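Long-range contact in guanine nucleotide exchange factor SRM1 (Saccharomyces cerevisiae, PDB 3OF7), which promotes the exchange of GDP for GTP on the GTPases GSP1 and GSP2, controls RNA metabolism and transport, and binds chromatin: residues V376-S381 / V392-I397. Sequence-based numbering, arbitrary orientation.
Sequences VPKFKS and VAQNGI
F379 and A393 pair as antiparallel non-hydrogen-bonded neighbours, CA to CA 4.1 Å, with their side chains diverging, and a beta bulge at K380 shifts the register by one before S381 pairs with V392. Around the bulge, K380 N donates to V392 O (2.8 Å), V392 N returns a bond to S381 O, and Q394 N bonds to K378 O.

The F379 ring turns its edge to the other strand: V392 C and A393 N lie in its plane, with F379 CD2 3.6 Å from V392 C, while P377 O sits above one face near the rim. P377 CB and CG rest on the methyl of A393. S381 OG lies 3.5 Å from V392 CG2, on the face that packs on V437 of strand 432-439. K378 CB lies 3.6 Å from Q394 CD, and Q394 NE2 donates to a water that bonds only weakly to F379 O. K380, with CG between backbone N and carbonyl carbon (chi1 60°), runs its methylenes past the carbonyls of V392 and A393, and K380 CE lies 3.9 Å from V392 CG1.

This hairpin forms the first two strands of a four-stranded propeller blade. At its open end, where A393 to G396 turns toward the next strand, three main-chain bonds hold the strands together; K378 and K380 add mainly their aliphatic parts, and the K378 ammonium leads away to a salt bridge with D333.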
ATOM      1  N   VAL A 376      -9.875  19.668  -5.579  1.00 25.07           N
ATOM      2  CA  VAL A 376     -10.226  18.292  -5.234  1.00 24.35           C
ATOM      3  C   VAL A 376     -11.076  18.321  -3.972  1.00 24.14           C
ATOM      4  O   VAL A 376     -10.997  19.277  -3.198  1.00 24.12           O
ATOM      5  CB  VAL A 376      -8.966  17.409  -4.977  1.00 24.32           C
ATOM      6  CG1 VAL A 376      -8.184  17.173  -6.272  1.00 24.13           C
ATOM      7  CG2 VAL A 376      -8.063  18.019  -3.897  1.00 23.57           C
ATOM      8  N   PRO A 377     -11.888  17.271  -3.746  1.00 23.99           N
ATOM      9  CA  PRO A 377     -12.541  17.154  -2.449  1.00 23.78           C
ATOM     10  C   PRO A 377     -11.528  16.887  -1.335  1.00 23.62           C
ATOM     11  O   PRO A 377     -10.364  16.558  -1.606  1.00 23.10           O
ATOM     12  CB  PRO A 377     -13.443  15.921  -2.621  1.00 23.63           C
ATOM     13  CG  PRO A 377     -12.824  15.145  -3.719  1.00 24.13           C
ATOM     14  CD  PRO A 377     -12.235  16.152  -4.645  1.00 23.88           C
ATOM     15  N   LYS A 378     -11.980  17.035  -0.094  1.00 23.10           N
ATOM     16  CA  LYS A 378     -11.223  16.580   1.063  1.00 23.06           C
ATOM     17  C   LYS A 378     -11.197  15.055   1.060  1.00 22.31           C
ATOM     18  O   LYS A 378     -12.225  14.411   0.808  1.00 22.59           O
ATOM     19  CB  LYS A 378     -11.854  17.109   2.357  1.00 23.30           C
ATOM     20  CG  LYS A 378     -11.889  18.634   2.456  1.00 24.77           C
ATOM     21  CD  LYS A 378     -10.532  19.209   2.855  1.00 27.31           C
ATOM     22  CE  LYS A 378     -10.524  20.742   2.805  1.00 27.63           C
ATOM     23  NZ  LYS A 378      -9.411  21.322   3.615  1.00 28.60           N
ATOM     24  N   PHE A 379     -10.020  14.478   1.306  1.00 21.21           N
ATOM     25  CA  PHE A 379      -9.879  13.018   1.317  1.00 20.45           C
ATOM     26  C   PHE A 379      -9.718  12.460   2.721  1.00 19.77           C
ATOM     27  O   PHE A 379      -9.136  13.103   3.584  1.00 20.16           O
ATOM     28  CB  PHE A 379      -8.704  12.557   0.453  1.00 19.90           C
ATOM     29  CG  PHE A 379      -8.843  12.910  -1.003  1.00 19.71           C
ATOM     30  CD1 PHE A 379      -7.948  13.788  -1.605  1.00 19.20           C
ATOM     31  CD2 PHE A 379      -9.866  12.358  -1.775  1.00 18.89           C
ATOM     32  CE1 PHE A 379      -8.069  14.117  -2.970  1.00 19.72           C
ATOM     33  CE2 PHE A 379      -9.992  12.676  -3.131  1.00 18.29           C
ATOM     34  CZ  PHE A 379      -9.091  13.556  -3.726  1.00 17.71           C
ATOM     35  N   LYS A 380     -10.213  11.245   2.929  1.00 19.42           N
ATOM     36  CA  LYS A 380     -10.073  10.581   4.220  1.00 19.18           C
ATOM     37  C   LYS A 380      -9.085   9.402   4.213  1.00 18.63           C
ATOM     38  O   LYS A 380      -8.582   9.018   5.261  1.00 18.24           O
ATOM     39  CB  LYS A 380     -11.443  10.189   4.804  1.00 19.18           C
ATOM     40  CG  LYS A 380     -12.271   9.235   3.949  1.00 20.27           C
ATOM     41  CD  LYS A 380     -13.549   8.839   4.687  1.00 21.90           C
ATOM     42  CE  LYS A 380     -14.340   7.795   3.923  1.00 24.45           C
ATOM     43  NZ  LYS A 380     -15.431   7.179   4.777  1.00 27.04           N
ATOM     44  N   SER A 381      -8.818   8.832   3.036  1.00 18.20           N
ATOM     45  CA  SER A 381      -7.778   7.803   2.884  1.00 17.21           C
ATOM     46  C   SER A 381      -7.219   7.825   1.466  1.00 16.67           C
ATOM     47  O   SER A 381      -7.843   8.357   0.552  1.00 16.09           O
ATOM     48  CB  SER A 381      -8.302   6.396   3.225  1.00 17.73           C
ATOM     49  OG  SER A 381      -9.224   5.929   2.243  1.00 18.40           O
ATOM     50  N   VAL A 392     -10.020   8.368  -1.343  1.00 15.48           N
ATOM     51  CA  VAL A 392     -11.441   8.324  -0.986  1.00 15.79           C
ATOM     52  C   VAL A 392     -11.846   9.643  -0.359  1.00 16.03           C
ATOM     53  O   VAL A 392     -11.283  10.049   0.662  1.00 16.12           O
ATOM     54  CB  VAL A 392     -11.759   7.170  -0.016  1.00 15.87           C
ATOM     55  CG1 VAL A 392     -13.268   7.120   0.273  1.00 15.83           C
ATOM     56  CG2 VAL A 392     -11.301   5.854  -0.602  1.00 15.47           C
ATOM     57  N   ALA A 393     -12.806  10.318  -0.985  1.00 16.54           N
ATOM     58  CA  ALA A 393     -13.315  11.583  -0.466  1.00 16.92           C
ATOM     59  C   ALA A 393     -14.031  11.355   0.855  1.00 17.21           C
ATOM     60  O   ALA A 393     -14.443  10.244   1.155  1.00 16.82           O
ATOM     61  CB  ALA A 393     -14.264  12.246  -1.478  1.00 16.71           C
ATOM     62  N   GLN A 394     -14.207  12.415   1.638  1.00 18.51           N
ATOM     63  CA  GLN A 394     -14.902  12.279   2.920  1.00 19.80           C
ATOM     64  C   GLN A 394     -16.289  11.639   2.750  1.00 19.66           C
ATOM     65  O   GLN A 394     -16.722  10.870   3.608  1.00 19.49           O
ATOM     66  CB  GLN A 394     -14.989  13.626   3.645  1.00 20.34           C
ATOM     67  CG  GLN A 394     -13.649  14.114   4.206  0.90 23.08           C
ATOM     68  CD  GLN A 394     -13.745  15.472   4.890  0.70 26.46           C
ATOM     69  OE1 GLN A 394     -14.690  16.232   4.672  0.80 28.19           O
ATOM     70  NE2 GLN A 394     -12.755  15.783   5.719  0.80 28.14           N
ATOM     71  N   ASN A 395     -16.947  11.915   1.622  1.00 19.92           N
ATOM     72  CA  ASN A 395     -18.300  11.389   1.361  1.00 19.74           C
ATOM     73  C   ASN A 395     -18.371   9.948   0.814  1.00 19.53           C
ATOM     74  O   ASN A 395     -19.456   9.456   0.502  1.00 19.03           O
ATOM     75  CB  ASN A 395     -19.125  12.374   0.501  1.00 20.16           C
ATOM     76  CG  ASN A 395     -18.695  12.415  -0.971  1.00 20.81           C
ATOM     77  OD1 ASN A 395     -17.654  11.879  -1.361  1.00 21.93           O
ATOM     78  ND2 ASN A 395     -19.510  13.066  -1.795  1.00 19.48           N
ATOM     79  N   GLY A 396     -17.220   9.285   0.694  1.00 18.70           N
ATOM     80  CA  GLY A 396     -17.179   7.867   0.312  1.00 18.00           C
ATOM     81  C   GLY A 396     -17.144   7.586  -1.180  1.00 17.35           C
ATOM     82  O   GLY A 396     -17.439   6.471  -1.618  1.00 17.59           O
ATOM     83  N   ILE A 397     -16.796   8.601  -1.960  1.00 16.71           N
ATOM     84  CA  ILE A 397     -16.634   8.459  -3.400  1.00 16.07           C
ATOM     85  C   ILE A 397     -15.129   8.379  -3.653  1.00 15.71           C
ATOM     86  O   ILE A 397     -14.371   9.182  -3.109  1.00 15.42           O
ATOM     87  CB  ILE A 397     -17.284   9.648  -4.163  1.00 16.21           C
ATOM     88  CG1 ILE A 397     -18.816   9.612  -3.979  1.00 16.65           C
ATOM     89  CG2 ILE A 397     -16.922   9.616  -5.658  1.00 15.87           C
ATOM     90  CD1 ILE A 397     -19.581  10.680  -4.755  1.00 18.82           C
TER
HETATM   91  O   HOH W   1     -10.745  14.094   6.381  1.00 41.33           O